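Local coordinates for protein polymeric Immunoglobulin Receptor (Oncorhynchus mykiss, PDB 5F1S) that probably binds polymeric immunoglobulins as a receptor of mucosal immunity, its ectodomain of immunoglobulin-like domains corresponding to secretory component, at residues A[119-125]-A[206-212]; A[143-149]-A[193-199]; A[165-170]-A[181-185]. The contacts are given in a common frame with arbitrary orientation. Residues are numbered along the deposited sequence.

Overall arrangement
All three contacts lie in the second of two immunoglobulin V-set domains, and along the chain they are concentric: 119-125 comes first and pairs with 206-212, 143-149 pairs with 193-199 inside that span, and 165-170 pairs with 181-185 innermost. Contacts 1 and 2 share one mixed sheet, in which strands 201-210 and 192-198 are neighbours; contact 3 belongs to the antiparallel sheet across the sandwich. Their centres are about 18 Å (1 and 2), 15 Å (1 and 3) and 14 Å (2 and 3) apart. Trp146 packs on Val181 and Leu183, and Ile207 on Tyr194 and Leu183, so the contacts converge on one hydrophobic core between the sheets.

Contact 1: residues A[119-125]-A[206-212]; sequences SMVSGEE and YILVTPP
Parallel pairing in a domain otherwise built of antiparallel strands sets this contact apart. Strands 120-124 and 206-210 run in the same direction, at 19° to one another, with axes 4.6 Å apart at closest. The register is Met120-Tyr206, Val121-Ile207, Ser122-Leu208, Gly123-Val209 and Glu124-Thr210, with CA-CA distances of 4.5 to 5.2 Å, and both backbones are extended. The ladder of hydrogen bonds is staggered, as parallel strands require: Tyr206 N to Ser119 O (2.8 Å), Val121 N to Tyr206 O (2.9 Å), Leu208 N to Val121 O (2.9 Å), Gly123 N to Leu208 O (3.1 Å), Thr210 N to Gly123 O (2.9 Å) and Glu125 N to Thr210 O (2.8 Å). Odd-numbered residues of 119-125 thus bond to even-numbered residues of 206-212.

Met120, Ser122, Glu124, Tyr206, Leu208 and Thr210 share the outer face. There Met120, with chi1 t, makes an oblique Met-aromatic contact, its SD 5.0 Å from the Tyr206 ring centroid, and its CE reaches Leu208 CD2 at 3.6 Å. Val121, Ile207 and Val209 occupy the other face, Val121 CB lying 3.8 Å from Ile207 CD1; Val121 and Ile207 also touch Val129 and Val131, respectively, of the opposing sheet. Beyond the strand, Glu125 CB packs on Val209 CG1 at 3.9 Å, while its carboxylate forms a salt bridge with Arg188. An edge strand set parallel to the last strand of the domain is the A'-G pairing characteristic of the immunoglobulin V-set fold.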
loop_
_atom_site.group_PDB
_atom_site.type_symbol
_atom_site.label_atom_id
_atom_site.label_comp_id
_atom_site.label_asym_id
_atom_site.label_seq_id
_atom_site.Cartn_x
_atom_site.Cartn_y
_atom_site.Cartn_z
ATOM N N SER A 119 -10.912 6.706 3.666
ATOM C CA SER A 119 -12.259 6.128 3.528
ATOM C C SER A 119 -13.371 7.027 4.074
ATOM O O SER A 119 -14.549 6.650 4.019
ATOM C CB SER A 119 -12.314 4.767 4.223
ATOM O OG SER A 119 -12.251 4.957 5.617
ATOM N N MET A 120 -13.032 8.187 4.629
ATOM C CA MET A 120 -13.992 9.223 4.992
ATOM C C MET A 120 -13.547 10.500 4.307
ATOM O O MET A 120 -12.461 11.008 4.604
ATOM C CB MET A 120 -14.041 9.424 6.497
ATOM C CG MET A 120 -14.578 10.790 7.014
ATOM S SD MET A 120 -16.321 10.667 7.343
ATOM C CE MET A 120 -16.623 12.347 7.870
ATOM N N VAL A 121 -14.368 11.029 3.417
ATOM C CA VAL A 121 -14.048 12.256 2.681
ATOM C C VAL A 121 -15.164 13.259 2.964
ATOM O O VAL A 121 -16.344 12.936 2.811
ATOM C CB VAL A 121 -13.909 11.971 1.168
ATOM C CG1 VAL A 121 -13.736 13.227 0.382
ATOM C CG2 VAL A 121 -12.724 11.029 0.905
ATOM N N SER A 122 -14.806 14.481 3.378
ATOM C CA SER A 122 -15.826 15.477 3.638
ATOM C C SER A 122 -15.549 16.746 2.836
ATOM O O SER A 122 -14.406 17.068 2.496
ATOM C CB SER A 122 -15.941 15.831 5.124
ATOM O OG SER A 122 -14.741 16.385 5.559
ATOM N N GLY A 123 -16.630 17.450 2.536
ATOM C CA GLY A 123 -16.523 18.735 1.864
ATOM C C GLY A 123 -17.821 19.508 1.970
ATOM O O GLY A 123 -18.904 18.939 2.130
ATOM N N GLU A 124 -17.695 20.821 1.852
ATOM C CA GLU A 124 -18.853 21.692 1.882
ATOM C C GLU A 124 -19.694 21.492 0.642
ATOM O O GLU A 124 -19.167 21.271 -0.452
ATOM C CB GLU A 124 -18.424 23.158 1.932
ATOM C CG GLU A 124 -17.814 23.569 3.220
ATOM C CD GLU A 124 -17.821 25.073 3.404
ATOM O OE1 GLU A 124 -18.268 25.811 2.473
ATOM O OE2 GLU A 124 -17.385 25.488 4.500
ATOM N N GLU A 125 -21.004 21.583 0.817
ATOM C CA GLU A 125 -21.915 21.613 -0.309
ATOM C C GLU A 125 -21.446 22.644 -1.332
ATOM O O GLU A 125 -21.003 23.742 -0.980
ATOM C CB GLU A 125 -23.311 21.946 0.170
ATOM C CG GLU A 125 -24.316 22.068 -0.904
ATOM C CD GLU A 125 -25.692 22.043 -0.332
ATOM O OE1 GLU A 125 -26.273 20.940 -0.183
ATOM O OE2 GLU A 125 -26.188 23.136 -0.016
ATOM N N TYR A 206 -17.050 6.669 2.696
ATOM C CA TYR A 206 -18.098 7.548 3.196
ATOM C C TYR A 206 -17.846 8.972 2.749
ATOM O O TYR A 206 -16.731 9.466 2.896
ATOM C CB TYR A 206 -18.163 7.508 4.738
ATOM C CG TYR A 206 -19.434 8.154 5.264
ATOM C CD1 TYR A 206 -19.476 9.513 5.570
ATOM C CD2 TYR A 206 -20.605 7.408 5.453
ATOM C CE1 TYR A 206 -20.639 10.117 6.027
ATOM C CE2 TYR A 206 -21.763 8.005 5.922
ATOM C CZ TYR A 206 -21.777 9.366 6.227
ATOM O OH TYR A 206 -22.928 9.975 6.692
ATOM N N ILE A 207 -18.880 9.617 2.198
ATOM C CA ILE A 207 -18.821 11.024 1.812
ATOM C C ILE A 207 -19.706 11.795 2.781
ATOM O O ILE A 207 -20.901 11.499 2.911
ATOM C CB ILE A 207 -19.317 11.246 0.367
ATOM C CG1 ILE A 207 -18.498 10.412 -0.644
ATOM C CG2 ILE A 207 -19.257 12.746 -0.002
ATOM C CD1 ILE A 207 -17.027 10.769 -0.658
ATOM N N LEU A 208 -19.136 12.796 3.444
ATOM C CA LEU A 208 -19.920 13.682 4.294
ATOM C C LEU A 208 -19.960 15.052 3.654
ATOM O O LEU A 208 -18.919 15.698 3.542
ATOM C CB LEU A 208 -19.303 13.771 5.680
ATOM C CG LEU A 208 -20.018 14.736 6.624
ATOM C CD1 LEU A 208 -21.425 14.302 6.851
ATOM C CD2 LEU A 208 -19.235 14.798 7.914
ATOM N N VAL A 209 -21.146 15.516 3.291
ATOM C CA VAL A 209 -21.313 16.844 2.722
ATOM C C VAL A 209 -21.770 17.755 3.855
ATOM O O VAL A 209 -22.789 17.489 4.498
ATOM C CB VAL A 209 -22.338 16.850 1.577
ATOM C CG1 VAL A 209 -22.431 18.238 0.920
ATOM C CG2 VAL A 209 -21.944 15.817 0.498
ATOM N N THR A 210 -21.032 18.813 4.084
ATOM C CA THR A 210 -21.335 19.710 5.175
ATOM C C THR A 210 -21.986 20.967 4.631
ATOM O O THR A 210 -22.015 21.196 3.419
ATOM C CB THR A 210 -20.063 20.030 5.940
ATOM O OG1 THR A 210 -19.166 20.735 5.080
ATOM C CG2 THR A 210 -19.408 18.722 6.441
ATOM N N PRO A 211 -22.563 21.797 5.497
ATOM C CA PRO A 211 -23.332 22.944 4.998
ATOM C C PRO A 211 -22.441 23.949 4.302
ATOM O O PRO A 211 -21.275 24.144 4.688
ATOM C CB PRO A 211 -23.944 23.549 6.278
ATOM C CG PRO A 211 -23.981 22.407 7.274
ATOM C CD PRO A 211 -22.776 21.547 6.928
ATOM N N PRO A 212 -22.957 24.662 3.313
ATOM C CA PRO A 212 -22.186 25.759 2.727
ATOM C C PRO A 212 -21.944 26.826 3.789
ATOM O O PRO A 212 -22.809 27.072 4.641
ATOM C CB PRO A 212 -23.093 26.257 1.603
ATOM C CG PRO A 212 -24.458 25.928 2.081
ATOM C CD PRO A 212 -24.368 24.704 2.910
#

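Contact 2: residues A[143-149]-A[193-199]; sequences EKRWCRS and WYWCAAG
Strands 144-148 and 193-198 are antiparallel (161°, axes 4.6 Å apart at closest), pairing Arg145-Ala197, Trp146-Cys196, Cys147-Trp195 and Arg148-Tyr194. Two reciprocal hydrogen-bonded pairs hold them: Arg145 N to Ala197 O (2.9 Å) with Ala197 N to Arg145 O (3.0 Å), and Cys147 N to Trp195 O (3.0 Å) with Trp195 N to Cys147 O (2.8 Å). Ser149 N to Trp193 O (2.9 Å) extends the ladder. At the other end, water 1 links Glu143 O (2.5 Å) to Gly199 N (2.7 Å), and Arg145 NH1 (2.9 Å) and NH2 (3.2 Å) both donate to Gly199 O. Outside, Lys144 NZ salt-bridges Asp173, while hydrogen bonds join Arg148 NH2 to Thr191 O and Tyr194 OH to Asp190 O, the latter consistent with a tyrosine corner. In this C-F pairing of the V-set domain, Trp146 (chi1 t) receives Tyr194 CB over its six-membered ring, 3.7 Å from the centroid, beside the sheet-joining Cys196-Cys133 disulfide: the canonical immunoglobulin core. Strands 201-210 and 156-157 flank the pair; Cys147 disulfide-links to Cys155.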
loop_
_atom_site.group_PDB
_atom_site.type_symbol
_atom_site.label_atom_id
_atom_site.label_comp_id
_atom_site.label_asym_id
_atom_site.label_seq_id
_atom_site.Cartn_x
_atom_site.Cartn_y
_atom_site.Cartn_z
ATOM N N GLU A 143 -13.006 -3.047 -15.762
ATOM C CA GLU A 143 -13.694 -1.782 -15.663
ATOM C C GLU A 143 -13.774 -1.430 -14.177
ATOM O O GLU A 143 -13.925 -2.313 -13.327
ATOM C CB GLU A 143 -15.091 -1.854 -16.289
ATOM C CG GLU A 143 -16.019 -2.754 -15.608
ATOM C CD GLU A 143 -17.375 -2.774 -16.283
ATOM O OE1 GLU A 143 -17.465 -2.394 -17.486
ATOM O OE2 GLU A 143 -18.340 -3.153 -15.593
ATOM N N LYS A 144 -13.626 -0.153 -13.873
ATOM C CA LYS A 144 -13.723 0.332 -12.498
ATOM C C LYS A 144 -15.084 0.983 -12.288
ATOM O O LYS A 144 -15.636 1.585 -13.212
ATOM C CB LYS A 144 -12.622 1.339 -12.230
ATOM C CG LYS A 144 -11.218 0.838 -12.604
ATOM C CD LYS A 144 -10.937 -0.494 -11.978
ATOM C CE LYS A 144 -9.495 -0.895 -12.137
ATOM N NZ LYS A 144 -8.975 -0.976 -13.556
ATOM N N ARG A 145 -15.611 0.910 -11.058
ATOM C CA ARG A 145 -16.923 1.498 -10.816
ATOM C C ARG A 145 -16.995 2.234 -9.485
ATOM O O ARG A 145 -16.233 1.975 -8.551
ATOM C CB ARG A 145 -18.048 0.472 -10.881
ATOM C CG ARG A 145 -17.804 -0.849 -10.411
ATOM C CD ARG A 145 -18.929 -1.816 -10.897
ATOM N NE ARG A 145 -19.258 -2.690 -9.792
ATOM C CZ ARG A 145 -18.554 -3.770 -9.468
ATOM N NH1 ARG A 145 -17.515 -4.117 -10.198
ATOM N NH2 ARG A 145 -18.901 -4.513 -8.422
ATOM N N TRP A 146 -17.881 3.221 -9.471
ATOM C CA TRP A 146 -18.231 4.011 -8.296
ATOM C C TRP A 146 -19.735 3.876 -8.105
ATOM O O TRP A 146 -20.502 4.196 -9.024
ATOM C CB TRP A 146 -17.818 5.452 -8.502
ATOM C CG TRP A 146 -18.273 6.431 -7.470
ATOM C CD1 TRP A 146 -19.251 7.363 -7.598
ATOM C CD2 TRP A 146 -17.725 6.596 -6.147
ATOM N NE1 TRP A 146 -19.338 8.131 -6.425
ATOM C CE2 TRP A 146 -18.426 7.648 -5.525
ATOM C CE3 TRP A 146 -16.707 5.951 -5.441
ATOM C CZ2 TRP A 146 -18.133 8.097 -4.214
ATOM C CZ3 TRP A 146 -16.427 6.387 -4.120
ATOM C CH2 TRP A 146 -17.134 7.442 -3.544
ATOM N N CYS A 147 -20.153 3.327 -6.961
ATOM C CA CYS A 147 -21.533 2.969 -6.715
ATOM C C CYS A 147 -21.981 3.535 -5.374
ATOM O O CYS A 147 -21.211 3.570 -4.402
ATOM C CB CYS A 147 -21.737 1.437 -6.697
ATOM S SG CYS A 147 -20.839 0.581 -8.088
ATOM N N ARG A 148 -23.246 3.924 -5.306
ATOM C CA ARG A 148 -23.827 4.297 -4.017
ATOM C C ARG A 148 -24.299 3.027 -3.315
ATOM O O ARG A 148 -24.966 2.189 -3.917
ATOM C CB ARG A 148 -24.985 5.295 -4.194
ATOM C CG ARG A 148 -25.503 5.817 -2.828
ATOM C CD ARG A 148 -26.230 7.142 -2.920
ATOM N NE ARG A 148 -26.937 7.400 -1.664
ATOM C CZ ARG A 148 -26.529 8.240 -0.729
ATOM N NH1 ARG A 148 -25.419 8.922 -0.886
ATOM N NH2 ARG A 148 -27.225 8.400 0.375
ATOM N N SER A 149 -23.952 2.877 -2.029
ATOM C CA SER A 149 -24.329 1.702 -1.279
ATOM C C SER A 149 -25.850 1.518 -1.253
ATOM O O SER A 149 -26.615 2.453 -1.020
ATOM C CB SER A 149 -23.776 1.807 0.159
ATOM O OG SER A 149 -24.089 0.652 0.909
ATOM N N TRP A 193 -22.651 6.319 2.227
ATOM C CA TRP A 193 -21.715 5.273 1.878
ATOM C C TRP A 193 -21.737 4.953 0.388
ATOM O O TRP A 193 -22.812 4.854 -0.231
ATOM C CB TRP A 193 -22.040 4.012 2.658
ATOM C CG TRP A 193 -21.606 4.064 4.099
ATOM C CD1 TRP A 193 -22.406 4.239 5.207
ATOM C CD2 TRP A 193 -20.265 3.939 4.578
ATOM N NE1 TRP A 193 -21.621 4.232 6.337
ATOM C CE2 TRP A 193 -20.311 4.055 5.986
ATOM C CE3 TRP A 193 -19.022 3.745 3.958
ATOM C CZ2 TRP A 193 -19.160 3.960 6.778
ATOM C CZ3 TRP A 193 -17.883 3.667 4.747
ATOM C CH2 TRP A 193 -17.970 3.762 6.153
ATOM N N TYR A 194 -20.538 4.697 -0.132
ATOM C CA TYR A 194 -20.277 4.391 -1.536
ATOM C C TYR A 194 -19.300 3.231 -1.615
ATOM O O TYR A 194 -18.654 2.858 -0.632
ATOM C CB TYR A 194 -19.654 5.581 -2.268
ATOM C CG TYR A 194 -20.597 6.747 -2.400
ATOM C CD1 TYR A 194 -21.335 6.929 -3.575
ATOM C CD2 TYR A 194 -20.784 7.650 -1.331
ATOM C CE1 TYR A 194 -22.217 7.979 -3.699
ATOM C CE2 TYR A 194 -21.675 8.701 -1.430
ATOM C CZ TYR A 194 -22.384 8.871 -2.637
ATOM O OH TYR A 194 -23.275 9.891 -2.802
ATOM N N TRP A 195 -19.112 2.735 -2.833
ATOM C CA TRP A 195 -18.146 1.697 -3.121
ATOM C C TRP A 195 -17.243 2.129 -4.266
ATOM O O TRP A 195 -17.744 2.629 -5.286
ATOM C CB TRP A 195 -18.832 0.399 -3.531
ATOM C CG TRP A 195 -19.722 -0.256 -2.584
ATOM C CD1 TRP A 195 -21.075 -0.328 -2.675
ATOM C CD2 TRP A 195 -19.356 -0.956 -1.405
ATOM N NE1 TRP A 195 -21.583 -1.064 -1.623
ATOM C CE2 TRP A 195 -20.547 -1.487 -0.847
ATOM C CE3 TRP A 195 -18.148 -1.231 -0.779
ATOM C CZ2 TRP A 195 -20.557 -2.216 0.328
ATOM C CZ3 TRP A 195 -18.166 -2.014 0.404
ATOM C CH2 TRP A 195 -19.355 -2.493 0.920
ATOM N N CYS A 196 -15.928 1.933 -4.088
ATOM C CA CYS A 196 -14.975 1.756 -5.187
ATOM C C CYS A 196 -14.979 0.273 -5.497
ATOM O O CYS A 196 -14.825 -0.532 -4.590
ATOM C CB CYS A 196 -13.536 2.171 -4.800
ATOM S SG CYS A 196 -13.259 3.841 -4.374
ATOM N N ALA A 197 -15.113 -0.119 -6.771
ATOM C CA ALA A 197 -15.216 -1.549 -7.020
ATOM C C ALA A 197 -14.603 -1.896 -8.371
ATOM O O ALA A 197 -14.467 -1.051 -9.251
ATOM C CB ALA A 197 -16.663 -2.101 -7.006
ATOM N N ALA A 198 -14.137 -3.125 -8.448
ATOM C CA ALA A 198 -13.612 -3.702 -9.685
ATOM C C ALA A 198 -13.828 -5.199 -9.583
ATOM O O ALA A 198 -13.584 -5.797 -8.532
ATOM C CB ALA A 198 -12.142 -3.347 -9.904
ATOM N N GLY A 199 -14.332 -5.812 -10.649
ATOM C CA GLY A 199 -14.677 -7.216 -10.481
ATOM C C GLY A 199 -15.620 -7.418 -9.314
ATOM O O GLY A 199 -16.573 -6.660 -9.118
HETATM O O HOH W 1 -14.979 -4.579 -12.988
#

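Contact 3: residues A[165-170]-A[181-185]; sequences EDQAVE and VTLKG
The ammonium group of Lys184 dominates the polar side of this contact: NZ forms a salt bridge with Glu165 OE1 at 3.0 Å and donates to Asp166 O at 2.9 Å. To get there the side chain spans the turn between the strands ending and starting at Glu165 and Val169, with chi1 at -91° and chi2 at 141°, both between wells. That turn is shaped by Asp166 (chi1 p), whose OD1 accepts from Ala168 N at 2.8 Å, an Asx turn, and from Val169 N at 2.9 Å, while Asp166 N donates to Val169 O at 3.0 Å; its OD2 is hydrogen-bonded to Tyr164 OH.

Along the backbone the strands are antiparallel. Glu170 and Thr182 form a hydrogen-bonded pair, Glu170 N to Thr182 O at 2.9 Å and Thr182 N to Glu170 O at 2.7 Å; Val169 faces Leu183 as a non-hydrogen-bonded pair, CA-CA 4.8 Å. Lys184 N to Ala168 O (2.8 Å) carries the ladder past the strand ends, where water 2 joins Ala168 O (2.8 Å) to Gly185 N (2.9 Å).

On the buried side Val169, chi1 t, sets CG1 3.9 Å from Val181 CG1 and CG2 4.0 Å from Leu183 CD2. The contact lies at the open end of the D-E hairpin of the V-set domain, strands 169-173 and 178-183, away from its connecting turn. Strand 129-135 borders the latter strand in the sheet, and Trp146 of strand 144-148 packs on Val181 and Leu183 from the opposing sheet.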
loop_
_atom_site.group_PDB
_atom_site.type_symbol
_atom_site.label_atom_id
_atom_site.label_comp_id
_atom_site.label_asym_id
_atom_site.label_seq_id
_atom_site.Cartn_x
_atom_site.Cartn_y
_atom_site.Cartn_z
ATOM N N GLU A 165 -17.268 10.305 -17.382
ATOM C CA GLU A 165 -17.506 11.697 -17.038
ATOM C C GLU A 165 -18.951 12.050 -17.348
ATOM O O GLU A 165 -19.453 11.714 -18.424
ATOM C CB GLU A 165 -16.547 12.631 -17.775
ATOM C CG GLU A 165 -16.786 14.098 -17.428
ATOM C CD GLU A 165 -15.559 15.005 -17.600
ATOM O OE1 GLU A 165 -15.250 15.783 -16.653
ATOM O OE2 GLU A 165 -14.931 14.965 -18.684
ATOM N N ASP A 166 -19.618 12.665 -16.376
ATOM C CA ASP A 166 -20.912 13.312 -16.589
ATOM C C ASP A 166 -20.870 14.649 -15.853
ATOM O O ASP A 166 -19.803 15.164 -15.511
ATOM C CB ASP A 166 -22.084 12.398 -16.189
ATOM C CG ASP A 166 -22.161 12.132 -14.696
ATOM O OD1 ASP A 166 -21.605 12.921 -13.943
ATOM O OD2 ASP A 166 -22.792 11.122 -14.296
ATOM N N GLN A 167 -22.035 15.270 -15.656
ATOM C CA GLN A 167 -22.059 16.615 -15.089
ATOM C C GLN A 167 -21.553 16.636 -13.654
ATOM O O GLN A 167 -21.013 17.649 -13.199
ATOM C CB GLN A 167 -23.484 17.171 -15.124
ATOM C CG GLN A 167 -23.940 17.640 -16.472
ATOM C CD GLN A 167 -25.308 18.255 -16.366
ATOM O OE1 GLN A 167 -26.322 17.554 -16.415
ATOM N NE2 GLN A 167 -25.347 19.570 -16.164
ATOM N N ALA A 168 -21.719 15.534 -12.944
ATOM C CA ALA A 168 -21.477 15.477 -11.506
ATOM C C ALA A 168 -20.191 14.764 -11.108
ATOM O O ALA A 168 -19.628 15.065 -10.045
ATOM C CB ALA A 168 -22.637 14.755 -10.827
ATOM N N VAL A 169 -19.726 13.818 -11.917
ATOM C CA VAL A 169 -18.693 12.881 -11.488
ATOM C C VAL A 169 -17.737 12.631 -12.641
ATOM O O VAL A 169 -18.174 12.438 -13.780
ATOM C CB VAL A 169 -19.321 11.556 -11.017
ATOM C CG1 VAL A 169 -18.220 10.528 -10.684
ATOM C CG2 VAL A 169 -20.262 11.794 -9.817
ATOM N N GLU A 170 -16.439 12.614 -12.340
ATOM C CA GLU A 170 -15.433 12.122 -13.271
ATOM C C GLU A 170 -14.654 10.975 -12.623
ATOM O O GLU A 170 -14.292 11.037 -11.440
ATOM C CB GLU A 170 -14.484 13.226 -13.699
ATOM C CG GLU A 170 -13.358 12.728 -14.655
ATOM C CD GLU A 170 -12.295 13.769 -14.939
ATOM O OE1 GLU A 170 -12.544 14.960 -14.656
ATOM O OE2 GLU A 170 -11.204 13.390 -15.441
ATOM N N VAL A 181 -11.956 9.263 -8.282
ATOM C CA VAL A 181 -13.355 9.607 -8.493
ATOM C C VAL A 181 -13.479 11.045 -8.018
ATOM O O VAL A 181 -13.228 11.342 -6.847
ATOM C CB VAL A 181 -14.324 8.674 -7.741
ATOM C CG1 VAL A 181 -15.802 9.070 -7.976
ATOM C CG2 VAL A 181 -14.121 7.218 -8.115
ATOM N N THR A 182 -13.823 11.954 -8.924
ATOM C CA THR A 182 -14.009 13.351 -8.557
ATOM C C THR A 182 -15.499 13.644 -8.522
ATOM O O THR A 182 -16.185 13.477 -9.532
ATOM C CB THR A 182 -13.289 14.289 -9.534
ATOM O OG1 THR A 182 -11.895 14.029 -9.468
ATOM C CG2 THR A 182 -13.518 15.745 -9.137
ATOM N N LEU A 183 -15.999 14.019 -7.341
ATOM C CA LEU A 183 -17.361 14.508 -7.156
ATOM C C LEU A 183 -17.299 16.019 -7.343
ATOM O O LEU A 183 -16.700 16.725 -6.529
ATOM C CB LEU A 183 -17.883 14.132 -5.772
ATOM C CG LEU A 183 -17.642 12.657 -5.424
ATOM C CD1 LEU A 183 -18.251 12.291 -4.068
ATOM C CD2 LEU A 183 -18.240 11.792 -6.420
ATOM N N LYS A 184 -17.871 16.505 -8.450
ATOM C CA LYS A 184 -17.525 17.827 -8.948
ATOM C C LYS A 184 -18.231 18.936 -8.188
ATOM O O LYS A 184 -17.661 20.029 -8.030
ATOM C CB LYS A 184 -17.859 17.913 -10.437
ATOM C CG LYS A 184 -16.697 17.507 -11.313
ATOM C CD LYS A 184 -17.133 16.701 -12.533
ATOM C CE LYS A 184 -17.659 17.542 -13.632
ATOM N NZ LYS A 184 -17.485 16.844 -14.945
ATOM N N GLY A 185 -19.444 18.685 -7.710
ATOM C CA GLY A 185 -20.152 19.702 -6.955
ATOM C C GLY A 185 -21.134 19.099 -5.972
ATOM O O GLY A 185 -22.286 18.805 -6.304
HETATM O O HOH W 2 -20.746 16.150 -7.748
HETATM O O HOH W 3 -11.208 11.886 -11.309
#